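Local coordinates for protein flavin-containing monooxygenase (Allium sativum, PDB 6WPU) that probably catalyses the FAD-dependent S-oxygenation of S-allyl-L-cysteine in garlic, at residues 37-42 against 100-105; 351-356 against 402-407; 397-402 against 412-417. All coordinates share one frame; numbering follows the deposited sequence.

Contact 1: 37-42 against 100-105. With SO4 (sulfate ion), chain C.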
loop_
_atom_site.group_PDB
_atom_site.type_symbol
_atom_site.label_atom_id
_atom_site.label_comp_id
_atom_site.label_asym_id
_atom_site.label_seq_id
_atom_site.Cartn_x
_atom_site.Cartn_y
_atom_site.Cartn_z
ATOM N N THR A 37 -14.017 2.661 4.108
ATOM C CA THR A 37 -14.331 2.691 5.532
ATOM C C THR A 37 -15.506 3.625 5.805
ATOM O O THR A 37 -16.404 3.293 6.588
ATOM C CB THR A 37 -13.100 3.111 6.352
ATOM O OG1 THR A 37 -12.075 2.121 6.220
ATOM C CG2 THR A 37 -13.450 3.240 7.841
ATOM N N ALA A 38 -15.522 4.790 5.148
ATOM C CA ALA A 38 -16.638 5.715 5.297
ATOM C C ALA A 38 -17.942 5.066 4.864
ATOM O O ALA A 38 -18.972 5.211 5.537
ATOM C CB ALA A 38 -16.380 6.984 4.488
ATOM N N ARG A 39 -17.918 4.345 3.740
ATOM C CA ARG A 39 -19.125 3.678 3.266
ATOM C C ARG A 39 -19.598 2.625 4.263
ATOM O O ARG A 39 -20.778 2.589 4.631
ATOM C CB ARG A 39 -18.879 3.049 1.897
ATOM C CG ARG A 39 -20.096 2.324 1.332
ATOM C CD ARG A 39 -19.717 1.574 0.058
ATOM N NE ARG A 39 -19.080 0.298 0.370
ATOM C CZ ARG A 39 -18.788 -0.644 -0.528
ATOM N NH1 ARG A 39 -19.060 -0.456 -1.820
ATOM N NH2 ARG A 39 -18.228 -1.781 -0.125
ATOM N N GLU A 40 -18.677 1.783 4.742
ATOM C CA GLU A 40 -19.076 0.670 5.599
ATOM C C GLU A 40 -19.555 1.148 6.965
ATOM O O GLU A 40 -20.456 0.542 7.544
ATOM C CB GLU A 40 -17.916 -0.322 5.743
ATOM C CG GLU A 40 -17.548 -1.009 4.428
ATOM C CD GLU A 40 -18.715 -1.803 3.831
ATOM O OE1 GLU A 40 -19.370 -2.555 4.586
ATOM O OE2 GLU A 40 -18.991 -1.662 2.618
ATOM N N LEU A 41 -18.963 2.224 7.495
ATOM C CA LEU A 41 -19.476 2.805 8.728
ATOM C C LEU A 41 -20.881 3.363 8.520
ATOM O O LEU A 41 -21.765 3.154 9.356
ATOM C CB LEU A 41 -18.527 3.896 9.241
ATOM C CG LEU A 41 -17.179 3.398 9.777
ATOM C CD1 LEU A 41 -16.174 4.545 9.970
ATOM C CD2 LEU A 41 -17.391 2.651 11.070
ATOM N N ARG A 42 -21.105 4.072 7.406
ATOM C CA ARG A 42 -22.428 4.617 7.133
ATOM C C ARG A 42 -23.460 3.505 6.978
ATOM O O ARG A 42 -24.574 3.604 7.503
ATOM C CB ARG A 42 -22.382 5.505 5.884
ATOM C CG ARG A 42 -23.715 6.244 5.594
ATOM C CD ARG A 42 -24.542 5.539 4.515
ATOM N NE ARG A 42 -23.797 5.411 3.264
ATOM C CZ ARG A 42 -24.031 4.476 2.348
ATOM N NH1 ARG A 42 -24.996 3.577 2.551
ATOM N NH2 ARG A 42 -23.291 4.427 1.236
ATOM N N PHE A 100 -13.496 -3.430 -5.443
ATOM C CA PHE A 100 -14.342 -3.714 -4.290
ATOM C C PHE A 100 -15.362 -4.808 -4.607
ATOM O O PHE A 100 -15.837 -4.947 -5.740
ATOM C CB PHE A 100 -15.053 -2.443 -3.837
ATOM C CG PHE A 100 -14.115 -1.398 -3.280
ATOM C CD1 PHE A 100 -13.468 -1.613 -2.081
ATOM C CD2 PHE A 100 -13.898 -0.205 -3.953
ATOM C CE1 PHE A 100 -12.616 -0.669 -1.564
ATOM C CE2 PHE A 100 -13.052 0.749 -3.447
ATOM C CZ PHE A 100 -12.395 0.522 -2.248
ATOM N N LEU A 101 -15.690 -5.595 -3.580
ATOM C CA LEU A 101 -16.496 -6.799 -3.771
ATOM C C LEU A 101 -17.882 -6.499 -4.335
ATOM O O LEU A 101 -18.468 -7.344 -5.022
ATOM C CB LEU A 101 -16.617 -7.546 -2.440
ATOM C CG LEU A 101 -15.271 -8.034 -1.900
ATOM C CD1 LEU A 101 -15.420 -8.632 -0.522
ATOM C CD2 LEU A 101 -14.638 -9.029 -2.874
ATOM N N ASP A 102 -18.444 -5.330 -4.047
ATOM C CA ASP A 102 -19.773 -5.019 -4.567
ATOM C C ASP A 102 -19.729 -3.890 -5.590
ATOM O O ASP A 102 -20.738 -3.226 -5.829
ATOM C CB ASP A 102 -20.736 -4.684 -3.425
ATOM C CG ASP A 102 -20.364 -3.395 -2.711
ATOM O OD1 ASP A 102 -19.259 -2.853 -2.967
ATOM O OD2 ASP A 102 -21.184 -2.912 -1.906
ATOM N N TYR A 103 -18.573 -3.667 -6.209
ATOM C CA TYR A 103 -18.391 -2.551 -7.134
ATOM C C TYR A 103 -17.328 -2.944 -8.145
ATOM O O TYR A 103 -16.170 -2.521 -8.054
ATOM C CB TYR A 103 -17.992 -1.282 -6.378
ATOM C CG TYR A 103 -18.230 -0.029 -7.174
ATOM C CD1 TYR A 103 -19.512 0.302 -7.612
ATOM C CD2 TYR A 103 -17.179 0.829 -7.484
ATOM C CE1 TYR A 103 -19.740 1.456 -8.337
ATOM C CE2 TYR A 103 -17.391 1.984 -8.211
ATOM C CZ TYR A 103 -18.670 2.293 -8.633
ATOM O OH TYR A 103 -18.875 3.441 -9.354
ATOM N N PRO A 104 -17.691 -3.765 -9.134
ATOM C CA PRO A 104 -16.681 -4.340 -10.035
ATOM C C PRO A 104 -15.897 -3.274 -10.782
ATOM O O PRO A 104 -16.458 -2.299 -11.282
ATOM C CB PRO A 104 -17.512 -5.191 -10.998
ATOM C CG PRO A 104 -18.736 -5.559 -10.192
ATOM C CD PRO A 104 -19.022 -4.351 -9.346
ATOM N N PHE A 105 -14.582 -3.480 -10.868
ATOM C CA PHE A 105 -13.691 -2.547 -11.557
ATOM C C PHE A 105 -13.711 -2.845 -13.060
ATOM O O PHE A 105 -12.698 -3.172 -13.686
ATOM C CB PHE A 105 -12.287 -2.639 -10.962
ATOM C CG PHE A 105 -11.285 -1.640 -11.519
ATOM C CD1 PHE A 105 -11.685 -0.559 -12.294
ATOM C CD2 PHE A 105 -9.924 -1.792 -11.253
ATOM C CE1 PHE A 105 -10.754 0.342 -12.795
ATOM C CE2 PHE A 105 -8.985 -0.889 -11.750
ATOM C CZ PHE A 105 -9.398 0.177 -12.524
HETATM S S SO4 C . -25.461 1.684 -0.465
HETATM O O1 SO4 C . -24.977 3.045 -0.699
HETATM O O2 SO4 C . -24.999 0.797 -1.528
HETATM O O3 SO4 C . -25.010 1.196 0.827
HETATM O O4 SO4 C . -26.919 1.714 -0.430
#
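Arg39 leaves its helix with CG anti to the backbone N (chi1 180°) and bends at chi3, which carries its guanidinium to Asp102, whose own chi1 of 67° holds CG between its backbone N and carbonyl carbon. Approaching from opposite directions, the two form a salt bridge. OD1 of Asp102 accepts from Arg39 NH1 at 2.7 Å through its syn lone pair, while NH2 adds a weak bond to the same oxygen. The carboxylate stands almost perpendicular to the guanidinium, with planes 86° apart and Asp102 OD2 over one face. Arg39 also grips the next residue, Glu40, side-on, NE (3.0 Å) and NH2 (2.8 Å) both reaching its OE2. Glu348 of helix 343-358 also pairs with Arg39, and Arg43 bridges to both Glu40 and Asp102. Farther along, Arg42 holds a sulfate, probably from the crystallisation liquor, through NH1 to O3 (2.9 Å) and NH2 to O1. Asp102 sits in the type I turn from Phe100 to Tyr103, tying this turn to the helix that follows the first strand of the Rossmann-type FAD domain. Carboxylates gathered around Arg39 probably stabilise its positive charge, and the arginines in turn would temper repulsion between Glu40 and Asp102.

Contact 2: 351-356 against 402-407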
loop_
_atom_site.group_PDB
_atom_site.type_symbol
_atom_site.label_atom_id
_atom_site.label_comp_id
_atom_site.label_asym_id
_atom_site.label_seq_id
_atom_site.Cartn_x
_atom_site.Cartn_y
_atom_site.Cartn_z
ATOM N N SER A 351 -13.157 -2.963 7.171
ATOM C CA SER A 351 -13.978 -1.890 7.700
ATOM C C SER A 351 -15.408 -2.367 7.913
ATOM O O SER A 351 -16.098 -1.869 8.805
ATOM C CB SER A 351 -13.909 -0.679 6.769
ATOM O OG SER A 351 -14.297 -1.036 5.457
ATOM N N LYS A 352 -15.838 -3.365 7.137
ATOM C CA LYS A 352 -17.107 -4.030 7.400
ATOM C C LYS A 352 -17.090 -4.692 8.776
ATOM O O LYS A 352 -18.067 -4.617 9.529
ATOM C CB LYS A 352 -17.380 -5.055 6.294
ATOM C CG LYS A 352 -18.831 -5.460 6.107
ATOM C CD LYS A 352 -18.966 -6.490 4.975
ATOM C CE LYS A 352 -18.650 -5.892 3.601
ATOM N NZ LYS A 352 -19.729 -4.953 3.142
ATOM N N TRP A 353 -15.970 -5.317 9.127
ATOM C CA TRP A 353 -15.810 -5.923 10.443
ATOM C C TRP A 353 -15.813 -4.863 11.538
ATOM O O TRP A 353 -16.524 -4.993 12.549
ATOM C CB TRP A 353 -14.509 -6.721 10.462
ATOM C CG TRP A 353 -14.228 -7.482 11.712
ATOM C CD1 TRP A 353 -15.116 -8.227 12.448
ATOM C CD2 TRP A 353 -12.965 -7.588 12.374
ATOM N NE1 TRP A 353 -14.479 -8.782 13.535
ATOM C CE2 TRP A 353 -13.154 -8.412 13.507
ATOM C CE3 TRP A 353 -11.689 -7.061 12.123
ATOM C CZ2 TRP A 353 -12.115 -8.728 14.384
ATOM C CZ3 TRP A 353 -10.658 -7.379 12.992
ATOM C CH2 TRP A 353 -10.879 -8.209 14.110
ATOM N N ILE A 354 -15.024 -3.800 11.345
ATOM C CA ILE A 354 -14.942 -2.732 12.336
ATOM C C ILE A 354 -16.325 -2.141 12.597
ATOM O O ILE A 354 -16.726 -1.951 13.750
ATOM C CB ILE A 354 -13.951 -1.649 11.883
ATOM C CG1 ILE A 354 -12.514 -2.173 11.879
ATOM C CG2 ILE A 354 -14.059 -0.401 12.783
ATOM C CD1 ILE A 354 -11.579 -1.220 11.123
ATOM N N ALA A 355 -17.070 -1.842 11.526
ATOM C CA ALA A 355 -18.377 -1.208 11.675
ATOM C C ALA A 355 -19.337 -2.099 12.456
ATOM O O ALA A 355 -20.066 -1.620 13.333
ATOM C CB ALA A 355 -18.963 -0.870 10.304
ATOM N N ALA A 356 -19.328 -3.407 12.168
ATOM C CA ALA A 356 -20.207 -4.333 12.865
ATOM C C ALA A 356 -19.811 -4.494 14.328
ATOM O O ALA A 356 -20.680 -4.690 15.187
ATOM C CB ALA A 356 -20.206 -5.682 12.153
ATOM N N ASP A 402 -9.110 -12.585 4.421
ATOM C CA ASP A 402 -10.353 -11.976 3.952
ATOM C C ASP A 402 -11.561 -12.825 4.331
ATOM O O ASP A 402 -12.562 -12.308 4.835
ATOM C CB ASP A 402 -10.321 -11.788 2.434
ATOM C CG ASP A 402 -9.397 -10.669 1.986
ATOM O OD1 ASP A 402 -8.918 -9.873 2.825
ATOM O OD2 ASP A 402 -9.161 -10.591 0.765
ATOM N N ASP A 403 -11.489 -14.139 4.079
ATOM C CA ASP A 403 -12.632 -14.998 4.372
ATOM C C ASP A 403 -12.930 -15.034 5.864
ATOM O O ASP A 403 -14.100 -15.089 6.262
ATOM C CB ASP A 403 -12.395 -16.412 3.843
ATOM C CG ASP A 403 -12.586 -16.516 2.340
ATOM O OD1 ASP A 403 -13.131 -15.570 1.745
ATOM O OD2 ASP A 403 -12.183 -17.544 1.751
ATOM N N TRP A 404 -11.891 -15.018 6.709
ATOM C CA TRP A 404 -12.131 -14.925 8.146
ATOM C C TRP A 404 -12.914 -13.657 8.484
ATOM O O TRP A 404 -13.868 -13.693 9.273
ATOM C CB TRP A 404 -10.810 -14.962 8.920
ATOM C CG TRP A 404 -11.027 -14.993 10.404
ATOM C CD1 TRP A 404 -11.162 -16.100 11.185
ATOM C CD2 TRP A 404 -11.176 -13.864 11.280
ATOM N NE1 TRP A 404 -11.378 -15.736 12.495
ATOM C CE2 TRP A 404 -11.392 -14.370 12.580
ATOM C CE3 TRP A 404 -11.145 -12.479 11.091
ATOM C CZ2 TRP A 404 -11.570 -13.545 13.685
ATOM C CZ3 TRP A 404 -11.325 -11.651 12.193
ATOM C CH2 TRP A 404 -11.530 -12.190 13.476
ATOM N N LEU A 405 -12.536 -12.532 7.883
ATOM C CA LEU A 405 -13.287 -11.304 8.090
ATOM C C LEU A 405 -14.710 -11.444 7.565
ATOM O O LEU A 405 -15.673 -11.064 8.240
ATOM C CB LEU A 405 -12.569 -10.132 7.418
ATOM C CG LEU A 405 -11.242 -9.665 8.029
ATOM C CD1 LEU A 405 -10.523 -8.684 7.105
ATOM C CD2 LEU A 405 -11.480 -9.046 9.376
ATOM N N ALA A 406 -14.866 -12.006 6.360
ATOM C CA ALA A 406 -16.205 -12.190 5.799
ATOM C C ALA A 406 -17.075 -13.052 6.708
ATOM O O ALA A 406 -18.262 -12.757 6.919
ATOM C CB ALA A 406 -16.113 -12.809 4.404
ATOM N N ASN A 407 -16.505 -14.117 7.266
ATOM C CA ASN A 407 -17.295 -14.954 8.156
ATOM C C ASN A 407 -17.650 -14.227 9.446
ATOM O O ASN A 407 -18.729 -14.449 10.003
ATOM C CB ASN A 407 -16.558 -16.253 8.456
ATOM C CG ASN A 407 -17.443 -17.255 9.168
ATOM O OD1 ASN A 407 -18.236 -17.954 8.537
ATOM N ND2 ASN A 407 -17.335 -17.309 10.491
#
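Helices 343-358 and 398-409 come closest in these segments at Trp353 and Leu405, whose CA atoms lie 6.4 Å apart. The chi1 of Trp353 (-176°, CG anti to the backbone N) turns its indole toward the other helix. Over one face of its six-membered ring comes the edge of Trp404, in a T-shaped stack with centroids 5.2 Å apart and planes at 83°; CH2 of Trp404 lies 3.6 Å from CZ2 of Trp353. Nearer the root of the indole, the CD2 methyl of Leu405 comes in obliquely, displaced toward the rim, and reaches CE3 of Trp353 at 3.4 Å. This methyl also lies within the plane of the Trp404 ring, at its edge, so it fills the corner between the two indoles. An alanine in place of Trp353 would remove the surface that both partners touch and would probably leave a gap between the helices, with the Trp404 ring freer to turn. Trp353 also meets Phe324 edge-to-face and touches Ile362 and Leu364, while Trp404 makes a cation-pi contact with Lys321. Ser351 and Ala355 pack helix 343-358 against helix 32-43, which in turn covers strand 24-28 of the parallel sheet.

Contact 3: 397-402 against 412-417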
loop_
_atom_site.group_PDB
_atom_site.type_symbol
_atom_site.label_atom_id
_atom_site.label_comp_id
_atom_site.label_asym_id
_atom_site.label_seq_id
_atom_site.Cartn_x
_atom_site.Cartn_y
_atom_site.Cartn_z
ATOM N N ASN A 397 -1.616 -16.200 2.517
ATOM C CA ASN A 397 -2.939 -16.587 2.990
ATOM C C ASN A 397 -3.906 -15.411 3.033
ATOM O O ASN A 397 -4.821 -15.394 3.861
ATOM C CB ASN A 397 -2.852 -17.238 4.371
ATOM N N GLN A 398 -3.743 -14.437 2.126
ATOM C CA GLN A 398 -4.499 -13.190 2.239
ATOM C C GLN A 398 -5.998 -13.411 2.061
ATOM O O GLN A 398 -6.804 -12.724 2.694
ATOM C CB GLN A 398 -4.008 -12.171 1.220
ATOM C CG GLN A 398 -4.459 -12.481 -0.183
ATOM C CD GLN A 398 -4.104 -11.390 -1.131
ATOM O OE1 GLN A 398 -4.813 -10.384 -1.231
ATOM N NE2 GLN A 398 -2.977 -11.558 -1.825
ATOM N N PHE A 399 -6.396 -14.346 1.196
ATOM C CA PHE A 399 -7.819 -14.560 0.982
ATOM C C PHE A 399 -8.436 -15.405 2.080
ATOM O O PHE A 399 -9.646 -15.312 2.303
ATOM C CB PHE A 399 -8.066 -15.193 -0.389
ATOM C CG PHE A 399 -7.596 -14.341 -1.528
ATOM C CD1 PHE A 399 -8.124 -13.069 -1.716
ATOM C CD2 PHE A 399 -6.609 -14.796 -2.400
ATOM C CE1 PHE A 399 -7.698 -12.272 -2.755
ATOM C CE2 PHE A 399 -6.171 -14.000 -3.440
ATOM C CZ PHE A 399 -6.714 -12.736 -3.618
ATOM N N ASP A 400 -7.629 -16.222 2.765
ATOM C CA ASP A 400 -8.095 -16.863 3.990
ATOM C C ASP A 400 -8.338 -15.829 5.078
ATOM O O ASP A 400 -9.296 -15.947 5.855
ATOM C CB ASP A 400 -7.075 -17.895 4.466
ATOM C CG ASP A 400 -6.860 -19.014 3.459
ATOM O OD1 ASP A 400 -7.799 -19.307 2.684
ATOM O OD2 ASP A 400 -5.753 -19.595 3.448
ATOM N N TYR A 401 -7.464 -14.817 5.154
ATOM C CA TYR A 401 -7.683 -13.699 6.061
ATOM C C TYR A 401 -8.962 -12.952 5.701
ATOM O O TYR A 401 -9.808 -12.691 6.569
ATOM C CB TYR A 401 -6.472 -12.765 6.028
ATOM C CG TYR A 401 -6.655 -11.484 6.805
ATOM C CD1 TYR A 401 -6.969 -10.298 6.156
ATOM C CD2 TYR A 401 -6.515 -11.457 8.186
ATOM C CE1 TYR A 401 -7.128 -9.116 6.855
ATOM C CE2 TYR A 401 -6.688 -10.272 8.906
ATOM C CZ TYR A 401 -6.997 -9.107 8.233
ATOM O OH TYR A 401 -7.167 -7.922 8.939
ATOM N N ASP A 402 -9.110 -12.585 4.421
ATOM C CA ASP A 402 -10.353 -11.976 3.952
ATOM C C ASP A 402 -11.561 -12.825 4.331
ATOM O O ASP A 402 -12.562 -12.308 4.835
ATOM C CB ASP A 402 -10.321 -11.788 2.434
ATOM C CG ASP A 402 -9.397 -10.669 1.986
ATOM O OD1 ASP A 402 -8.918 -9.873 2.825
ATOM O OD2 ASP A 402 -9.161 -10.591 0.765
ATOM N N SER A 412 -20.299 -12.775 2.100
ATOM C CA SER A 412 -19.841 -13.820 1.196
ATOM C C SER A 412 -18.321 -13.910 1.214
ATOM O O SER A 412 -17.626 -12.932 1.490
ATOM C CB SER A 412 -20.320 -13.537 -0.223
ATOM O OG SER A 412 -21.724 -13.678 -0.304
ATOM N N CYS A 413 -17.814 -15.105 0.932
ATOM C CA CYS A 413 -16.382 -15.368 0.832
ATOM C C CYS A 413 -15.840 -14.910 -0.524
ATOM O O CYS A 413 -16.593 -14.647 -1.465
ATOM C CB CYS A 413 -16.097 -16.863 1.048
ATOM S SG CYS A 413 -16.366 -17.468 2.772
ATOM N N ILE A 414 -14.509 -14.798 -0.610
ATOM C CA ILE A 414 -13.877 -14.382 -1.856
ATOM C C ILE A 414 -14.192 -15.398 -2.950
ATOM O O ILE A 414 -14.180 -16.618 -2.720
ATOM C CB ILE A 414 -12.362 -14.213 -1.655
ATOM C CG1 ILE A 414 -12.072 -13.052 -0.698
ATOM C CG2 ILE A 414 -11.638 -13.984 -2.986
ATOM C CD1 ILE A 414 -12.638 -11.708 -1.151
ATOM N N GLU A 415 -14.510 -14.888 -4.144
ATOM C CA GLU A 415 -14.867 -15.745 -5.266
ATOM C C GLU A 415 -13.680 -16.622 -5.661
ATOM O O GLU A 415 -12.515 -16.234 -5.521
ATOM C CB GLU A 415 -15.315 -14.904 -6.468
ATOM C CG GLU A 415 -16.321 -13.790 -6.189
ATOM C CD GLU A 415 -15.640 -12.456 -5.892
ATOM O OE1 GLU A 415 -14.575 -12.462 -5.234
ATOM O OE2 GLU A 415 -16.157 -11.402 -6.331
ATOM N N GLU A 416 -13.987 -17.820 -6.166
ATOM C CA GLU A 416 -12.925 -18.740 -6.572
ATOM C C GLU A 416 -12.138 -18.196 -7.754
ATOM O O GLU A 416 -10.908 -18.327 -7.798
ATOM C CB GLU A 416 -13.500 -20.116 -6.913
ATOM C CG GLU A 416 -13.643 -21.027 -5.718
ATOM C CD GLU A 416 -14.971 -20.850 -5.020
ATOM O OE1 GLU A 416 -15.828 -20.125 -5.572
ATOM O OE2 GLU A 416 -15.153 -21.436 -3.926
ATOM N N TRP A 417 -12.827 -17.587 -8.726
ATOM C CA TRP A 417 -12.121 -16.998 -9.858
ATOM C C TRP A 417 -11.122 -15.937 -9.400
ATOM O O TRP A 417 -10.082 -15.747 -10.041
ATOM C CB TRP A 417 -13.121 -16.414 -10.868
ATOM C CG TRP A 417 -13.922 -15.241 -10.368
ATOM C CD1 TRP A 417 -15.223 -15.257 -9.965
ATOM C CD2 TRP A 417 -13.472 -13.872 -10.221
ATOM N NE1 TRP A 417 -15.614 -13.995 -9.573
ATOM C CE2 TRP A 417 -14.562 -13.129 -9.718
ATOM C CE3 TRP A 417 -12.258 -13.208 -10.471
ATOM C CZ2 TRP A 417 -14.472 -11.757 -9.447
ATOM C CZ3 TRP A 417 -12.165 -11.848 -10.193
ATOM C CH2 TRP A 417 -13.270 -11.136 -9.692
#
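Ile414 lies in the connection of a helix-loop-helix, where the chain leaves helix 398-409 and turns into helix 416-431, and its side chain packs back onto the first turns of the earlier helix. The closest backbone approach is from Phe399 to Ile414, whose CA atoms are 6.7 Å apart. Apolar contact carries the pairing. CG2 of Ile414 meets CD1 of Phe399 at 3.8 Å, coming obliquely to the ring, and the two side chains cross at about a right angle. With CG2 anti to the backbone N and CG1 anti to the carbonyl carbon (chi1 -66°), the isoleucine spreads its branches over two partners one helical turn apart, CG2 toward Phe399 and CG1 toward Asp402. One face of the Phe399 ring is covered by CG of Gln398, centred over it, and Tyr422 of helix 416-431 joins Phe399 edge-to-face. Polar interactions gather around this patch: Asp403 accepts a hydrogen bond from the backbone N of Ile414, while Asp400 forms a salt bridge with Arg419 of the following helix. Beyond Ile414, Glu415 occupies the N-cap position of helix 416-431. Asp402 takes part through its methylene, CB lying 3.8 Å from CG1 of Ile414.

Along the chain contact 1 closes before the other two open, whereas contacts 2 and 3 interleave, sharing Asp402 and helix 398-409. Contact 2 lies between, its centre about 12 Å from those of the others, which are about 16 Å apart. Lys352 and Glu40 join contacts 1 and 2 by a salt bridge, and Leu101 packs on Ile414 between contacts 1 and 3. Helix 32-43, next to the parallel sheet, packs on helix 343-358, this on helix 398-409, which meets the start of helix 416-431. Early and late parts of the sequence thus meet on one side of the chain's centre, with the side chain of Phe399 about 10 Å from the FAD.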